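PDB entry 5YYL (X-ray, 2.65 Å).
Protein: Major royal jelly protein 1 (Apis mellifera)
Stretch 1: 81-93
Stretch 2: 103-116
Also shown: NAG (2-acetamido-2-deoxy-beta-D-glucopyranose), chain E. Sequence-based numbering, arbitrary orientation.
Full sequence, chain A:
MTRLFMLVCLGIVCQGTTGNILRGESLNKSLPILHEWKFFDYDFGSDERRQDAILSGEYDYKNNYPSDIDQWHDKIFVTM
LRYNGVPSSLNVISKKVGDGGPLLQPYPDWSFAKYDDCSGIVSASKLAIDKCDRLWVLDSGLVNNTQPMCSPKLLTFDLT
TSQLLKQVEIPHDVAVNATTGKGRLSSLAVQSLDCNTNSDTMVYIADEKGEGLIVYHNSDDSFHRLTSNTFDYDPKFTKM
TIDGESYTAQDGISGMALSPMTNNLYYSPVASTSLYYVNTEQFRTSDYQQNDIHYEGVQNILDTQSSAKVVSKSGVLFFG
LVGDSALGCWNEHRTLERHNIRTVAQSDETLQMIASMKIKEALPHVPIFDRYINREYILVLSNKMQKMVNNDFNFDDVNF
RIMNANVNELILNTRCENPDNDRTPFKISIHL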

# COMPACT_ATOMS: atom_id res chain seq x y z
N LEU A 81 32.53 18.66 26.57
CA LEU A 81 33.71 19.40 26.99
C LEU A 81 34.61 18.44 27.74
O LEU A 81 34.16 17.81 28.72
CB LEU A 81 33.36 20.57 27.92
CG LEU A 81 32.62 21.77 27.32
CD1 LEU A 81 32.29 22.77 28.41
CD2 LEU A 81 33.45 22.39 26.22
N ARG A 82 35.85 18.33 27.30
CA ARG A 82 36.79 17.34 27.85
C ARG A 82 37.39 17.81 29.16
O ARG A 82 38.48 18.36 29.19
CB ARG A 82 37.90 17.01 26.85
CG ARG A 82 38.83 15.91 27.31
CD ARG A 82 38.21 14.52 27.17
NE ARG A 82 38.35 14.07 25.79
CZ ARG A 82 38.28 12.82 25.36
NH1 ARG A 82 38.04 11.81 26.20
NH2 ARG A 82 38.45 12.58 24.05
N TYR A 83 36.65 17.59 30.23
CA TYR A 83 37.19 17.71 31.57
C TYR A 83 37.82 16.37 31.98
O TYR A 83 37.89 15.43 31.18
CB TYR A 83 36.12 18.19 32.55
CG TYR A 83 35.87 19.68 32.50
CD1 TYR A 83 36.12 20.49 33.60
CD2 TYR A 83 35.39 20.29 31.33
CE1 TYR A 83 35.89 21.85 33.56
CE2 TYR A 83 35.16 21.66 31.29
CZ TYR A 83 35.42 22.44 32.41
OH TYR A 83 35.21 23.80 32.39
N ASN A 84 38.34 16.31 33.21
CA ASN A 84 38.75 15.06 33.85
C ASN A 84 37.49 14.23 34.13
O ASN A 84 36.56 14.71 34.80
CB ASN A 84 39.57 15.31 35.13
CG ASN A 84 38.89 16.31 36.09
OD1 ASN A 84 38.80 17.51 35.79
ND2 ASN A 84 38.40 15.81 37.23
N GLY A 85 37.46 13.02 33.58
CA GLY A 85 36.33 12.11 33.74
C GLY A 85 35.31 12.13 32.60
O GLY A 85 34.10 11.94 32.82
N VAL A 86 35.81 12.35 31.39
CA VAL A 86 34.99 12.43 30.19
C VAL A 86 35.58 11.47 29.17
O VAL A 86 36.53 11.83 28.48
CB VAL A 86 34.93 13.88 29.66
CG1 VAL A 86 34.18 13.91 28.32
CG2 VAL A 86 34.24 14.77 30.68
N PRO A 87 35.02 10.25 29.08
CA PRO A 87 35.60 9.18 28.25
C PRO A 87 35.73 9.53 26.78
O PRO A 87 36.79 9.29 26.19
CB PRO A 87 34.62 8.01 28.43
CG PRO A 87 33.39 8.60 29.01
CD PRO A 87 33.82 9.79 29.80
N SER A 88 34.66 10.07 26.19
CA SER A 88 34.69 10.52 24.79
C SER A 88 34.11 11.89 24.65
O SER A 88 33.23 12.29 25.43
CB SER A 88 33.94 9.56 23.89
OG SER A 88 33.97 10.02 22.54
N SER A 89 34.62 12.61 23.64
CA SER A 89 34.17 13.98 23.37
C SER A 89 33.14 14.01 22.26
O SER A 89 32.09 14.60 22.44
CB SER A 89 35.35 14.88 23.00
OG SER A 89 34.90 16.21 22.97
N LEU A 90 33.46 13.40 21.12
CA LEU A 90 32.55 13.31 20.00
C LEU A 90 31.68 12.05 20.13
O LEU A 90 32.19 10.93 20.02
CB LEU A 90 33.32 13.30 18.69
CG LEU A 90 32.50 13.28 17.40
CD1 LEU A 90 31.51 14.44 17.36
CD2 LEU A 90 33.43 13.34 16.21
N ASN A 91 30.37 12.24 20.35
CA ASN A 91 29.43 11.12 20.56
C ASN A 91 28.15 11.20 19.73
O ASN A 91 27.86 12.23 19.14
CB ASN A 91 29.00 11.05 22.03
CG ASN A 91 30.16 11.29 22.97
OD1 ASN A 91 31.16 10.59 22.89
ND2 ASN A 91 30.03 12.29 23.84
N VAL A 92 27.43 10.07 19.67
CA VAL A 92 26.04 10.03 19.20
C VAL A 92 25.19 9.42 20.29
O VAL A 92 25.70 8.76 21.18
CB VAL A 92 25.83 9.24 17.89
CG1 VAL A 92 26.56 9.91 16.75
CG2 VAL A 92 26.29 7.80 18.02
N ILE A 93 23.88 9.66 20.23
CA ILE A 93 22.95 9.08 21.17
C ILE A 93 22.69 7.67 20.69
O ILE A 93 22.50 7.46 19.49
CB ILE A 93 21.63 9.87 21.31
CG1 ILE A 93 21.94 11.34 21.62
CG2 ILE A 93 20.77 9.28 22.41
CD1 ILE A 93 20.71 12.20 21.86
N LEU A 103 22.12 6.85 26.83
CA LEU A 103 23.57 6.69 26.89
C LEU A 103 24.15 7.21 25.60
O LEU A 103 23.51 7.14 24.55
CB LEU A 103 23.97 5.22 27.09
CG LEU A 103 24.22 4.73 28.53
CD1 LEU A 103 23.06 5.04 29.48
CD2 LEU A 103 24.52 3.25 28.45
N LEU A 104 25.36 7.73 25.70
CA LEU A 104 26.12 8.16 24.53
C LEU A 104 27.03 7.06 24.09
O LEU A 104 27.31 6.15 24.82
CB LEU A 104 26.96 9.39 24.86
CG LEU A 104 26.24 10.60 25.43
CD1 LEU A 104 27.17 11.79 25.33
CD2 LEU A 104 24.93 10.88 24.71
N GLN A 105 27.53 7.19 22.87
CA GLN A 105 28.34 6.18 22.23
C GLN A 105 29.31 6.97 21.36
O GLN A 105 28.88 7.75 20.51
CB GLN A 105 27.43 5.28 21.39
CG GLN A 105 28.12 4.41 20.35
CD GLN A 105 27.23 4.18 19.14
OE1 GLN A 105 26.05 3.89 19.28
NE2 GLN A 105 27.80 4.33 17.94
N PRO A 106 30.62 6.78 21.56
CA PRO A 106 31.63 7.56 20.81
C PRO A 106 31.56 7.41 19.31
O PRO A 106 31.34 6.31 18.81
CB PRO A 106 32.95 6.96 21.31
CG PRO A 106 32.64 6.54 22.70
CD PRO A 106 31.24 6.00 22.65
N TYR A 107 31.77 8.50 18.58
CA TYR A 107 31.77 8.49 17.11
C TYR A 107 33.19 8.83 16.63
O TYR A 107 33.81 9.73 17.18
CB TYR A 107 30.75 9.51 16.57
CG TYR A 107 30.59 9.52 15.06
CD1 TYR A 107 29.68 8.69 14.44
CD2 TYR A 107 31.34 10.39 14.26
CE1 TYR A 107 29.50 8.71 13.06
CE2 TYR A 107 31.19 10.40 12.87
CZ TYR A 107 30.26 9.56 12.29
OH TYR A 107 30.08 9.55 10.92
N PRO A 108 33.73 8.13 15.62
CA PRO A 108 33.12 6.96 14.97
C PRO A 108 33.13 5.70 15.85
O PRO A 108 32.11 5.03 15.98
CB PRO A 108 34.02 6.75 13.75
CG PRO A 108 34.48 8.12 13.39
CD PRO A 108 34.54 8.92 14.67
N ASP A 109 34.28 5.42 16.45
CA ASP A 109 34.48 4.31 17.40
C ASP A 109 35.29 4.90 18.56
O ASP A 109 35.60 6.10 18.55
CB ASP A 109 35.23 3.15 16.71
CG ASP A 109 36.36 3.62 15.76
OD1 ASP A 109 37.28 4.34 16.21
OD2 ASP A 109 36.29 3.29 14.55
N TRP A 110 35.63 4.08 19.55
CA TRP A 110 36.50 4.53 20.67
C TRP A 110 37.92 5.02 20.30
O TRP A 110 38.55 5.72 21.09
CB TRP A 110 36.60 3.44 21.74
CG TRP A 110 35.34 3.23 22.50
CD1 TRP A 110 34.31 2.39 22.17
CD2 TRP A 110 34.97 3.89 23.72
NE1 TRP A 110 33.32 2.48 23.12
CE2 TRP A 110 33.69 3.39 24.08
CE3 TRP A 110 35.58 4.85 24.54
CZ2 TRP A 110 33.03 3.82 25.24
CZ3 TRP A 110 34.92 5.28 25.69
CH2 TRP A 110 33.66 4.76 26.02
N SER A 111 38.41 4.65 19.11
CA SER A 111 39.71 5.11 18.57
C SER A 111 39.94 6.63 18.66
O SER A 111 41.06 7.08 18.95
CB SER A 111 39.85 4.67 17.10
N PHE A 112 38.88 7.41 18.42
CA PHE A 112 38.94 8.88 18.44
C PHE A 112 38.67 9.50 19.82
O PHE A 112 38.88 10.70 20.01
CB PHE A 112 37.99 9.46 17.39
CG PHE A 112 38.33 9.06 15.98
CD1 PHE A 112 37.95 7.82 15.48
CD2 PHE A 112 39.07 9.91 15.15
CE1 PHE A 112 38.26 7.44 14.18
CE2 PHE A 112 39.38 9.53 13.86
CZ PHE A 112 38.98 8.30 13.37
N ALA A 113 38.24 8.67 20.77
CA ALA A 113 38.07 9.08 22.17
C ALA A 113 39.40 9.28 22.91
O ALA A 113 39.42 9.96 23.93
CB ALA A 113 37.22 8.07 22.92
N LYS A 114 40.49 8.68 22.40
CA LYS A 114 41.80 8.68 23.06
C LYS A 114 42.60 9.94 22.78
O LYS A 114 42.72 10.36 21.62
CB LYS A 114 42.63 7.46 22.62
N TYR A 115 43.16 10.53 23.84
CA TYR A 115 44.00 11.72 23.75
C TYR A 115 45.24 11.66 24.66
O TYR A 115 45.92 12.69 24.82
CB TYR A 115 43.15 13.00 24.00
CG TYR A 115 42.72 13.22 25.45
CD1 TYR A 115 43.20 14.31 26.18
CD2 TYR A 115 41.85 12.33 26.08
CE1 TYR A 115 42.82 14.50 27.50
CE2 TYR A 115 41.47 12.52 27.40
CZ TYR A 115 41.96 13.60 28.12
OH TYR A 115 41.56 13.81 29.42
N ASP A 116 45.51 10.51 25.30
CA ASP A 116 46.82 10.24 25.92
C ASP A 116 47.85 10.35 24.79
O ASP A 116 48.73 11.22 24.83
CB ASP A 116 46.87 8.84 26.58
C1 NAG E . 41.50 19.57 35.45
C2 NAG E . 43.04 19.52 35.46
C3 NAG E . 43.53 18.45 36.46
C4 NAG E . 42.94 18.62 37.86
C5 NAG E . 41.42 18.77 37.73
C6 NAG E . 40.66 19.12 39.01
C7 NAG E . 44.72 19.83 33.66
C8 NAG E . 45.21 19.36 32.32
N2 NAG E . 43.64 19.20 34.16
O3 NAG E . 44.95 18.47 36.55
O4 NAG E . 43.35 17.45 38.60
O5 NAG E . 41.10 19.81 36.80
O6 NAG E . 41.22 20.28 39.62
O7 NAG E . 45.30 20.73 34.23

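The guanidinium of Arg82 is the most distinctive element of this contact, because it gathers backbone carbonyls from both stretches while lying against an aromatic ring. NH2 of Arg82 donates to O of Ala113 at 2.8 Å, and NH1 of Arg82 adds a weak, strongly bent hydrogen bond to the same O of Ala113 at 3.2 Å. NH1 of Arg82 also turns back on its own stretch, donating to O of Val86 at 2.7 Å and, in a weak bond, to O of Pro87 at 2.8 Å. One face of the guanidinium is covered by Tyr115, with CZ of Arg82 3.7 Å from CD2 of Tyr115, whereas the carbonyl of Ala113 approaches near its plane, where the N-H groups point. The charged group thus ties Val86 and Pro87 of the first stretch to Ala113 of the second.

Beside it, the two stretches pack closely. CB of Ser88 lies 3.7 Å from CB of Ala113, and CB of Pro87 meets the edge of the Trp110 ring at CZ3, 3.9 Å away. OG of Ser88 donates to OD1 of Asn91 at 2.9 Å, linking this loop to the start of the strand.

From Leu90 onward the contact becomes an antiparallel strand pairing. N of Val92 donates to O of Gln105, and N of Gln105 returns a more bent bond to O of Val92, both at 2.9 Å. The ladder extends beyond the second strand through a nearly linear bond from N of Tyr107 to O of Leu90, also 2.9 Å. Pro106, lacking an amide hydrogen, falls at a non-hydrogen-bonded position opposite Asn91, so the pairing loses no donor there; its CA instead makes a CA-H...O contact with O of Leu90 at 3.5 Å. Val92 and Gln105 share one sheet face, with CG2 of Val92 3.8 Å from NE2 of Gln105.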